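Local coordinates for protein ALDH21) (Physcomitrella patens subsp. patens, PDB 5MZ5) that oxidises succinic semialdehyde in an NADP(+)-dependent reaction, as a member of the aldehyde dehydrogenase family, at residues Q324-E330 against V420-S426; I293-Y297 against R331-V336; P37-I42 against A67-A73; D57-K61 against M124-K128. One frame throughout, in Å; residues are numbered along the deposited sequence.

The contacts fall into two pairs; centres of contacts in different pairs are about 34 to 50 Å apart. Contacts 1 and 2 share one sheet: strand 323-329 pairs with 419-425 in contact 1 and also borders strand 290-294, the first element of contact 2, while helix 333-345 follows strand 323-329. Contacts 3 and 4 share the small N-terminal sheet, where strands 66-71 and 55-59 are neighbours. Contacts 1 and 4 are mostly buried; contacts 2 and 3 are partly open. Contact 1 combines a full backbone ladder with aromatic packing, contact 2 adds a salt bridge and polar bonds to a small apolar patch, contact 3 has a short ladder edged by lysines, and in contact 4 a buried lysine meets carbonyls at a helix end.

Contact 1 (Q324-E330 against V420-S426); sequences QRLYVHE and VLLYKYS
Strands 324-329 and 420-425 run parallel in extended conformation, the axes of these segments 4.5 Å apart at closest approach and crossing at -21°. They are adjacent in the catalytic domain's alpha/beta sheet, with 290-294 on the other side of 323-329. Arg-325 pairs with Leu-421 (CA to CA 4.7 Å), and the register holds to His-329 beside Tyr-425 (5.0 Å between CA atoms). The ladder runs from Leu-421 N to Gln-324 O (2.7 Å) through Leu-326 N to Leu-421 O (2.8 Å) up to Glu-330 N to Tyr-425 O (2.9 Å).

On the face of Leu-326, Val-328, Leu-422 and Lys-424, Leu-422 CD1 fills the notch between Leu-326 CG (3.9 Å) and Val-328 CG2 (4.0 Å); helix 333-345 packs here. On the other, the Tyr-327 and Tyr-423 rings, both chi1 m, lie nearly parallel but slid apart, centroids 5.1 Å. Tyr-425, chi1 p, leans across: its ring face lies over His-329 CA (3.8 Å to the centroid, CH-pi) and takes the His-329 edge in an offset edge-to-face pair.

Main-chain bonds set the register, while tyrosines suit a largely buried face because their hydroxyls find partners: Tyr-327 with Arg-325 NH2, Tyr-423 with Val-404 O, Tyr-425 with Asp-295 OD1.

Contact 2 (I293-Y297 against R331-V336); sequences IVDDY and RLYDEV. With GOL (glycerol), chain F.
A bound glycerol bridges the two segments where the extended Arg-331 (chi2 and chi3 t) reaches the loop after strand 290-294. Glycerol O1 donates to Asp-296 OD1 (3.1 Å) and accepts from Tyr-297 N (3.0 Å), while glycerol O2 makes a weak bond with Arg-331 NH2 (3.4 Å). Residues 293-294 are strand and 333-336 helix; Asp-295 CA lies 7.7 Å from Leu-332 CA. Arg-331 grips Asp-295 O with NH1 (3.0 Å) and NH2 (2.9 Å), and its NH2 also makes a salt bridge to Asp-296 OD1 (3.0 Å); a guanidinium suits a loop offering both carbonyl and carboxylate. Leu-332 (chi1 m, chi2 t) points inward, CD1 3.6 Å from Asp-295 C. Tyr-297 (chi1 m) sets its ring edge, at CE1, 3.4 Å from Val-336 CG2 and donates from OH to Glu-335 OE1 (2.9 Å). Val-336 N bonds Leu-332 O (3.0 Å). The contact belongs to a beta-alpha-beta unit: strands 290-294 and 323-329 are parallel neighbours joined through helix 301-313, and Val-294 and Val-336 both pack against that helix.

Contact 3 (P37-I42 against A67-A73); sequences PKKYNI and AAKVPQA
Ile-42, chi1 p, overlaps Pro-71: its CG2 lies 3.2 Å from Pro-71 O, 3.8 Å from Pro-71 CD and 3.6 Å from Val-70 CG1, while its CD1 reaches Ala-73 CB at 3.9 Å. A branched residue can thus touch three successive parts of the other segment. Upstream the segments are parallel, Lys-38 beside Ala-68 (CA to CA 4.6 Å) and Lys-39 beside Lys-69 (CA to CA 4.9 Å). Lys-38 N donates to Ala-67 O (3.0 Å), Lys-69 N to Lys-38 O (2.9 Å) and Tyr-40 N to Lys-69 O (3.0 Å). Pro-71 has no amide hydrogen to continue the ladder, and Tyr-40 O meets its CD at 3.0 Å.

The pair forms the middle of the four-stranded mixed N-terminal sheet. Ala-67 and Ala-68 both face Val-58 in a classic beta bulge on the opposite edge of strand 66-71. Helix 219-229 packs against the face carrying Ala-68, Leu-219 touching Tyr-40, Ala-68 and Val-70, where a small alanine leaves room for the tyrosine ring (CE1 of Tyr-40 to CB of Ala-68, 3.8 Å).

On the other face, Pro-37 CG rests on Lys-69 CD (3.9 Å). The ammonium groups lie close (Lys-39 NZ to Lys-69 NZ 4.5 Å), an unfavourable pairing; Lys-69 also makes a cation-pi contact with Trp-55.

Contact 4 (D57-K61 against M124-K128); sequences DVTNK and MESGK
Here edge strand 55-59 of the four-stranded N-terminal sheet, and the loop after it, lie against the C-terminal end of helix 115-126, which finishes in an ST turn at Ser-126. Val-58 points toward the helix, CG1 4.1 Å from Glu-125 CB, a compact apolar residue against an aliphatic stem whose carboxylate bonds Ser-220. Thr-59 turns its side chain away and contributes its carbonyl. At Asn-60, CA approaches Met-124 O (3.4 Å), and ND2 lies 3.9 Å from Met-124 CG; its OD1 accepts from Tyr-62 N. Lys-61 supplies both hydrogen bonds across the segments: its N donates to Met-124 O (3.0 Å), and its side chain (chi1 m, chi2 m, chi3 t, chi4 m) curls so that NZ reaches Glu-125 O (2.8 Å), besides Thr-59 O (2.8 Å) and Arg-216 O. A buried ammonium is thus satisfied by main-chain oxygens. Ser-126 OG accepts from Lys-128 N (3.3 Å) and is also hydrogen-bonded to Leu-122 O. Gly-127, phi 80°, leaves helical conformation with no side chain to clash, its CA 3.7 Å from Lys-61 CB.

Contact 1 (Q324-E330 against V420-S426)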
# COMPACT_ATOMS: atom_id res chain seq x y z
N GLN A 324 32.22 -11.86 -9.00
CA GLN A 324 33.12 -12.45 -10.00
C GLN A 324 34.02 -11.41 -10.67
O GLN A 324 35.14 -11.73 -11.04
CB GLN A 324 32.31 -13.22 -11.04
CG GLN A 324 33.16 -14.15 -11.91
CD GLN A 324 32.30 -14.97 -12.84
OE1 GLN A 324 31.32 -15.59 -12.43
NE2 GLN A 324 32.65 -14.98 -14.12
N ARG A 325 33.51 -10.17 -10.83
CA ARG A 325 34.23 -9.09 -11.53
C ARG A 325 34.36 -7.85 -10.66
O ARG A 325 33.38 -7.39 -10.06
CB ARG A 325 33.54 -8.74 -12.87
CG ARG A 325 33.39 -9.93 -13.84
CD ARG A 325 32.61 -9.54 -15.07
NE ARG A 325 31.17 -9.35 -14.81
CZ ARG A 325 30.45 -8.35 -15.30
NH1 ARG A 325 29.14 -8.30 -15.07
NH2 ARG A 325 31.02 -7.40 -16.04
N LEU A 326 35.60 -7.33 -10.57
CA LEU A 326 35.92 -6.18 -9.76
C LEU A 326 36.52 -5.08 -10.63
O LEU A 326 37.57 -5.28 -11.23
CB LEU A 326 36.86 -6.59 -8.61
CG LEU A 326 37.34 -5.54 -7.61
CD1 LEU A 326 36.17 -4.66 -7.07
CD2 LEU A 326 38.13 -6.19 -6.48
N TYR A 327 35.83 -3.92 -10.69
CA TYR A 327 36.19 -2.73 -11.46
C TYR A 327 36.62 -1.64 -10.49
O TYR A 327 35.82 -1.19 -9.66
CB TYR A 327 35.01 -2.27 -12.36
CG TYR A 327 34.63 -3.35 -13.35
CD1 TYR A 327 35.29 -3.47 -14.57
CD2 TYR A 327 33.64 -4.28 -13.05
CE1 TYR A 327 34.98 -4.50 -15.46
CE2 TYR A 327 33.33 -5.31 -13.92
CZ TYR A 327 34.00 -5.42 -15.13
OH TYR A 327 33.70 -6.45 -15.99
N VAL A 328 37.91 -1.28 -10.53
CA VAL A 328 38.47 -0.28 -9.62
C VAL A 328 38.97 0.93 -10.41
O VAL A 328 39.65 0.77 -11.42
CB VAL A 328 39.60 -0.90 -8.74
CG1 VAL A 328 40.17 0.13 -7.77
CG2 VAL A 328 39.09 -2.14 -8.00
N HIS A 329 38.60 2.13 -9.96
CA HIS A 329 39.03 3.35 -10.62
C HIS A 329 40.58 3.45 -10.59
O HIS A 329 41.21 3.09 -9.59
CB HIS A 329 38.36 4.58 -10.00
CG HIS A 329 38.69 5.85 -10.72
ND1 HIS A 329 39.78 6.61 -10.36
CD2 HIS A 329 38.10 6.42 -11.79
CE1 HIS A 329 39.80 7.63 -11.19
NE2 HIS A 329 38.81 7.56 -12.07
N GLU A 330 41.18 3.91 -11.71
CA GLU A 330 42.62 4.04 -11.93
C GLU A 330 43.38 4.73 -10.78
O GLU A 330 44.51 4.31 -10.51
CB GLU A 330 42.90 4.74 -13.27
CG GLU A 330 42.41 6.17 -13.37
CD GLU A 330 42.60 6.90 -14.68
OE1 GLU A 330 41.85 7.88 -14.91
OE2 GLU A 330 43.48 6.52 -15.49
N VAL A 420 38.18 -14.18 -8.77
CA VAL A 420 37.83 -12.77 -8.99
C VAL A 420 38.60 -12.21 -10.18
O VAL A 420 39.83 -12.33 -10.24
CB VAL A 420 38.03 -11.90 -7.72
CG1 VAL A 420 37.73 -10.42 -8.00
CG2 VAL A 420 37.16 -12.41 -6.57
N LEU A 421 37.87 -11.60 -11.12
CA LEU A 421 38.46 -10.96 -12.29
C LEU A 421 38.57 -9.47 -12.04
O LEU A 421 37.56 -8.79 -11.91
CB LEU A 421 37.68 -11.26 -13.58
CG LEU A 421 37.50 -12.73 -13.97
CD1 LEU A 421 37.06 -12.84 -15.38
CD2 LEU A 421 38.78 -13.54 -13.78
N LEU A 422 39.82 -8.98 -11.92
CA LEU A 422 40.14 -7.58 -11.64
C LEU A 422 40.35 -6.76 -12.90
O LEU A 422 41.04 -7.19 -13.83
CB LEU A 422 41.39 -7.52 -10.74
CG LEU A 422 41.89 -6.15 -10.26
CD1 LEU A 422 40.82 -5.40 -9.44
CD2 LEU A 422 43.15 -6.31 -9.45
N TYR A 423 39.76 -5.56 -12.92
CA TYR A 423 39.86 -4.59 -14.02
C TYR A 423 40.00 -3.17 -13.49
O TYR A 423 39.51 -2.85 -12.40
CB TYR A 423 38.60 -4.66 -14.92
CG TYR A 423 38.35 -6.02 -15.53
CD1 TYR A 423 39.03 -6.43 -16.67
CD2 TYR A 423 37.43 -6.90 -14.96
CE1 TYR A 423 38.82 -7.69 -17.23
CE2 TYR A 423 37.20 -8.17 -15.52
CZ TYR A 423 37.90 -8.56 -16.65
OH TYR A 423 37.69 -9.79 -17.22
N LYS A 424 40.62 -2.33 -14.30
CA LYS A 424 40.82 -0.91 -14.05
C LYS A 424 39.90 -0.15 -15.00
O LYS A 424 39.64 -0.60 -16.12
CB LYS A 424 42.28 -0.55 -14.34
CG LYS A 424 42.67 0.90 -14.02
CD LYS A 424 44.15 1.24 -14.33
CE LYS A 424 44.61 1.19 -15.76
NZ LYS A 424 46.10 1.30 -15.85
N TYR A 425 39.41 1.02 -14.56
CA TYR A 425 38.61 1.90 -15.41
C TYR A 425 39.00 3.35 -15.13
O TYR A 425 39.54 3.66 -14.06
CB TYR A 425 37.08 1.65 -15.27
CG TYR A 425 36.50 2.12 -13.95
CD1 TYR A 425 36.11 3.44 -13.78
CD2 TYR A 425 36.34 1.24 -12.88
CE1 TYR A 425 35.60 3.89 -12.56
CE2 TYR A 425 35.79 1.67 -11.67
CZ TYR A 425 35.43 3.00 -11.52
OH TYR A 425 34.95 3.43 -10.31
N SER A 426 38.71 4.24 -16.09
CA SER A 426 38.98 5.67 -15.96
C SER A 426 37.68 6.47 -15.99
O SER A 426 37.62 7.56 -15.42
CB SER A 426 39.92 6.16 -17.07
OG SER A 426 39.44 5.79 -18.36

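Contact 2 (I293-Y297 against R331-V336)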
# COMPACT_ATOMS: atom_id res chain seq x y z
N ILE A 293 31.83 -2.11 -8.60
CA ILE A 293 32.56 -0.89 -8.89
C ILE A 293 33.13 -0.35 -7.57
O ILE A 293 32.41 -0.24 -6.59
CB ILE A 293 31.66 0.18 -9.59
CG1 ILE A 293 31.23 -0.28 -10.99
CG2 ILE A 293 32.40 1.55 -9.66
CD1 ILE A 293 30.30 0.68 -11.76
N VAL A 294 34.43 -0.02 -7.56
CA VAL A 294 35.10 0.61 -6.43
C VAL A 294 35.52 2.00 -6.93
O VAL A 294 36.51 2.12 -7.65
CB VAL A 294 36.26 -0.23 -5.82
CG1 VAL A 294 37.01 0.56 -4.72
CG2 VAL A 294 35.74 -1.54 -5.27
N ASP A 295 34.72 3.04 -6.61
CA ASP A 295 35.01 4.42 -7.01
C ASP A 295 35.49 5.26 -5.83
O ASP A 295 35.92 6.39 -6.01
CB ASP A 295 33.80 5.07 -7.72
CG ASP A 295 34.17 6.22 -8.65
OD1 ASP A 295 34.84 5.97 -9.68
OD2 ASP A 295 33.75 7.35 -8.38
N ASP A 296 35.42 4.70 -4.62
CA ASP A 296 35.80 5.30 -3.33
C ASP A 296 35.97 4.19 -2.30
O ASP A 296 35.56 3.05 -2.54
CB ASP A 296 34.68 6.27 -2.83
CG ASP A 296 34.77 7.70 -3.33
OD1 ASP A 296 35.85 8.32 -3.19
OD2 ASP A 296 33.74 8.22 -3.80
N TYR A 297 36.53 4.53 -1.12
CA TYR A 297 36.67 3.61 0.02
C TYR A 297 35.60 4.06 1.00
O TYR A 297 35.60 5.22 1.40
CB TYR A 297 38.07 3.71 0.67
CG TYR A 297 39.24 3.51 -0.26
CD1 TYR A 297 39.15 2.67 -1.37
CD2 TYR A 297 40.47 4.10 0.02
CE1 TYR A 297 40.23 2.50 -2.23
CE2 TYR A 297 41.57 3.91 -0.82
CZ TYR A 297 41.45 3.10 -1.94
OH TYR A 297 42.52 2.91 -2.78
N ARG A 331 42.79 5.76 -10.11
CA ARG A 331 43.47 6.46 -9.01
C ARG A 331 43.61 5.57 -7.75
O ARG A 331 44.49 5.81 -6.93
CB ARG A 331 42.80 7.83 -8.69
CG ARG A 331 41.60 7.73 -7.74
CD ARG A 331 40.76 9.00 -7.59
NE ARG A 331 39.90 8.92 -6.41
CZ ARG A 331 38.69 8.36 -6.36
NH1 ARG A 331 38.14 7.85 -7.46
NH2 ARG A 331 38.00 8.32 -5.23
N LEU A 332 42.74 4.56 -7.61
CA LEU A 332 42.70 3.66 -6.45
C LEU A 332 43.26 2.29 -6.75
O LEU A 332 43.54 1.54 -5.82
CB LEU A 332 41.23 3.50 -5.98
CG LEU A 332 40.41 4.77 -5.71
CD1 LEU A 332 38.96 4.41 -5.39
CD2 LEU A 332 41.04 5.62 -4.61
N TYR A 333 43.39 1.95 -8.05
CA TYR A 333 43.75 0.63 -8.54
C TYR A 333 44.93 -0.06 -7.84
O TYR A 333 44.73 -1.17 -7.35
CB TYR A 333 43.97 0.65 -10.06
CG TYR A 333 44.02 -0.74 -10.64
CD1 TYR A 333 42.84 -1.46 -10.88
CD2 TYR A 333 45.23 -1.37 -10.90
CE1 TYR A 333 42.88 -2.75 -11.40
CE2 TYR A 333 45.28 -2.67 -11.42
CZ TYR A 333 44.10 -3.35 -11.67
OH TYR A 333 44.13 -4.62 -12.19
N ASP A 334 46.14 0.54 -7.83
CA ASP A 334 47.33 -0.09 -7.24
C ASP A 334 47.16 -0.37 -5.75
O ASP A 334 47.51 -1.46 -5.28
CB ASP A 334 48.61 0.72 -7.53
CG ASP A 334 48.99 0.85 -9.00
OD1 ASP A 334 48.59 -0.02 -9.81
OD2 ASP A 334 49.74 1.79 -9.33
N GLU A 335 46.56 0.58 -5.01
CA GLU A 335 46.31 0.45 -3.58
C GLU A 335 45.31 -0.69 -3.29
O GLU A 335 45.56 -1.51 -2.40
CB GLU A 335 45.86 1.78 -2.98
CG GLU A 335 45.85 1.79 -1.47
CD GLU A 335 45.50 3.11 -0.79
OE1 GLU A 335 44.83 3.95 -1.42
OE2 GLU A 335 45.89 3.27 0.39
N VAL A 336 44.20 -0.76 -4.06
CA VAL A 336 43.16 -1.79 -3.93
C VAL A 336 43.74 -3.16 -4.27
O VAL A 336 43.62 -4.07 -3.46
CB VAL A 336 41.86 -1.44 -4.72
CG1 VAL A 336 40.86 -2.61 -4.72
CG2 VAL A 336 41.21 -0.19 -4.15
C1 GOL F . 38.70 7.10 -1.94
O1 GOL F . 37.67 7.26 -0.96
C2 GOL F . 39.58 8.33 -2.07
O2 GOL F . 38.79 9.53 -2.15
C3 GOL F . 40.56 8.44 -0.93
O3 GOL F . 41.73 7.68 -1.22

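Contact 3 (P37-I42 against A67-A73)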
# COMPACT_ATOMS: atom_id res chain seq x y z
N PRO A 37 27.11 -44.94 8.14
CA PRO A 37 26.28 -43.83 7.63
C PRO A 37 24.91 -43.77 8.31
O PRO A 37 24.28 -44.82 8.53
CB PRO A 37 26.18 -44.12 6.13
CG PRO A 37 26.42 -45.57 5.99
CD PRO A 37 27.29 -46.00 7.13
N LYS A 38 24.46 -42.55 8.67
CA LYS A 38 23.15 -42.34 9.30
C LYS A 38 22.03 -42.56 8.26
O LYS A 38 22.13 -42.08 7.13
CB LYS A 38 23.04 -40.93 9.90
CG LYS A 38 21.83 -40.76 10.82
CD LYS A 38 21.61 -39.33 11.27
CE LYS A 38 20.35 -39.18 12.10
NZ LYS A 38 19.10 -39.36 11.31
N LYS A 39 20.99 -43.32 8.64
CA LYS A 39 19.84 -43.57 7.77
C LYS A 39 18.78 -42.52 8.03
O LYS A 39 18.46 -42.21 9.18
CB LYS A 39 19.30 -45.00 7.94
CG LYS A 39 20.29 -46.05 7.50
CD LYS A 39 19.75 -47.45 7.58
CE LYS A 39 20.63 -48.43 6.82
NZ LYS A 39 21.97 -48.61 7.44
N TYR A 40 18.28 -41.92 6.95
CA TYR A 40 17.26 -40.88 7.00
C TYR A 40 15.98 -41.42 6.38
O TYR A 40 15.99 -42.42 5.67
CB TYR A 40 17.72 -39.63 6.23
CG TYR A 40 18.69 -38.75 6.98
CD1 TYR A 40 20.04 -39.10 7.10
CD2 TYR A 40 18.28 -37.56 7.56
CE1 TYR A 40 20.94 -38.30 7.80
CE2 TYR A 40 19.17 -36.73 8.25
CZ TYR A 40 20.50 -37.11 8.37
OH TYR A 40 21.39 -36.33 9.05
N ASN A 41 14.88 -40.73 6.64
CA ASN A 41 13.60 -41.03 6.03
C ASN A 41 13.30 -39.93 5.04
O ASN A 41 13.81 -38.82 5.17
CB ASN A 41 12.49 -41.04 7.08
CG ASN A 41 12.53 -42.18 8.05
OD1 ASN A 41 12.54 -41.97 9.26
ND2 ASN A 41 12.46 -43.40 7.56
N ILE A 42 12.46 -40.24 4.06
CA ILE A 42 11.96 -39.27 3.10
C ILE A 42 10.51 -39.01 3.50
O ILE A 42 9.95 -39.78 4.29
CB ILE A 42 12.18 -39.65 1.61
CG1 ILE A 42 11.49 -40.98 1.24
CG2 ILE A 42 13.68 -39.70 1.33
CD1 ILE A 42 11.41 -41.31 -0.28
N ALA A 67 28.37 -40.42 4.64
CA ALA A 67 27.96 -40.10 6.00
C ALA A 67 26.49 -40.34 6.24
O ALA A 67 26.05 -40.42 7.39
CB ALA A 67 28.33 -38.66 6.33
N ALA A 68 25.72 -40.47 5.16
CA ALA A 68 24.29 -40.65 5.21
C ALA A 68 23.74 -41.47 4.05
O ALA A 68 24.33 -41.48 2.97
CB ALA A 68 23.59 -39.29 5.29
N LYS A 69 22.62 -42.17 4.30
CA LYS A 69 21.88 -42.99 3.34
C LYS A 69 20.45 -42.49 3.35
O LYS A 69 19.83 -42.36 4.42
CB LYS A 69 21.94 -44.48 3.70
CG LYS A 69 23.28 -45.11 3.38
CD LYS A 69 23.32 -46.53 3.85
CE LYS A 69 23.45 -47.50 2.71
NZ LYS A 69 23.13 -48.89 3.14
N VAL A 70 19.95 -42.13 2.17
CA VAL A 70 18.60 -41.55 2.01
C VAL A 70 17.76 -42.46 1.10
O VAL A 70 18.24 -42.79 0.01
CB VAL A 70 18.69 -40.12 1.40
CG1 VAL A 70 17.32 -39.54 1.16
CG2 VAL A 70 19.52 -39.20 2.26
N PRO A 71 16.53 -42.85 1.48
CA PRO A 71 15.69 -43.64 0.56
C PRO A 71 15.42 -42.87 -0.74
O PRO A 71 15.25 -41.65 -0.72
CB PRO A 71 14.38 -43.83 1.33
CG PRO A 71 14.71 -43.57 2.75
CD PRO A 71 15.77 -42.52 2.71
N GLN A 72 15.43 -43.59 -1.87
CA GLN A 72 15.14 -42.98 -3.16
C GLN A 72 13.69 -43.26 -3.49
O GLN A 72 13.26 -44.42 -3.45
CB GLN A 72 16.09 -43.47 -4.26
CG GLN A 72 15.98 -42.62 -5.52
CD GLN A 72 17.06 -42.94 -6.51
OE1 GLN A 72 16.97 -43.91 -7.27
NE2 GLN A 72 18.06 -42.07 -6.57
N ALA A 73 12.92 -42.20 -3.79
CA ALA A 73 11.50 -42.32 -4.12
C ALA A 73 11.29 -42.96 -5.49
O ALA A 73 12.04 -42.69 -6.43
CB ALA A 73 10.82 -40.95 -4.08

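Contact 4 (D57-K61 against M124-K128)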
# COMPACT_ATOMS: atom_id res chain seq x y z
N ASP A 57 23.38 -42.35 -1.63
CA ASP A 57 24.53 -42.06 -0.77
C ASP A 57 24.77 -40.57 -0.67
O ASP A 57 24.79 -39.89 -1.69
CB ASP A 57 25.80 -42.72 -1.33
CG ASP A 57 25.90 -44.23 -1.18
OD1 ASP A 57 25.13 -44.81 -0.40
OD2 ASP A 57 26.83 -44.82 -1.80
N VAL A 58 24.96 -40.07 0.55
CA VAL A 58 25.28 -38.66 0.78
C VAL A 58 26.66 -38.61 1.41
O VAL A 58 26.88 -39.14 2.51
CB VAL A 58 24.22 -37.85 1.57
CG1 VAL A 58 24.65 -36.38 1.71
CG2 VAL A 58 22.85 -37.95 0.90
N THR A 59 27.60 -37.98 0.70
CA THR A 59 28.98 -37.90 1.16
C THR A 59 29.33 -36.65 1.92
O THR A 59 28.78 -35.57 1.69
CB THR A 59 29.99 -38.12 0.01
OG1 THR A 59 29.99 -36.99 -0.87
CG2 THR A 59 29.78 -39.44 -0.74
N ASN A 60 30.32 -36.80 2.82
CA ASN A 60 30.95 -35.72 3.54
C ASN A 60 31.81 -35.09 2.44
O ASN A 60 32.61 -35.78 1.81
CB ASN A 60 31.78 -36.29 4.69
CG ASN A 60 32.55 -35.27 5.51
OD1 ASN A 60 33.19 -34.35 4.98
ND2 ASN A 60 32.57 -35.47 6.81
N LYS A 61 31.58 -33.81 2.13
CA LYS A 61 32.27 -33.15 1.01
C LYS A 61 33.75 -32.86 1.27
O LYS A 61 34.49 -32.58 0.32
CB LYS A 61 31.50 -31.89 0.54
CG LYS A 61 30.08 -32.21 0.05
CD LYS A 61 30.00 -33.32 -1.03
CE LYS A 61 28.59 -33.57 -1.52
NZ LYS A 61 27.67 -34.06 -0.44
N MET A 124 28.82 -30.75 6.64
CA MET A 124 29.09 -32.10 6.19
C MET A 124 28.63 -32.34 4.73
O MET A 124 29.44 -32.74 3.88
CB MET A 124 28.47 -33.11 7.18
CG MET A 124 28.80 -34.57 6.91
SD MET A 124 27.71 -35.27 5.63
CE MET A 124 26.23 -35.55 6.62
N GLU A 125 27.34 -32.09 4.43
CA GLU A 125 26.82 -32.38 3.09
C GLU A 125 27.15 -31.32 2.03
O GLU A 125 27.07 -31.65 0.85
CB GLU A 125 25.31 -32.64 3.14
CG GLU A 125 24.47 -31.39 3.36
CD GLU A 125 22.98 -31.60 3.25
OE1 GLU A 125 22.56 -32.69 2.80
OE2 GLU A 125 22.22 -30.66 3.58
N SER A 126 27.44 -30.07 2.43
CA SER A 126 27.70 -29.02 1.44
C SER A 126 29.18 -28.67 1.30
O SER A 126 29.58 -28.11 0.28
CB SER A 126 26.87 -27.78 1.72
OG SER A 126 27.40 -27.03 2.80
N GLY A 127 29.97 -28.97 2.33
CA GLY A 127 31.38 -28.62 2.36
C GLY A 127 31.64 -27.17 2.74
O GLY A 127 32.78 -26.72 2.70
N LYS A 128 30.59 -26.41 3.10
CA LYS A 128 30.77 -25.01 3.49
C LYS A 128 31.34 -24.91 4.90
O LYS A 128 30.98 -25.71 5.76
CB LYS A 128 29.50 -24.15 3.28
CG LYS A 128 28.39 -24.32 4.34
CD LYS A 128 27.18 -23.43 4.06
CE LYS A 128 26.52 -23.74 2.73
NZ LYS A 128 25.94 -22.52 2.11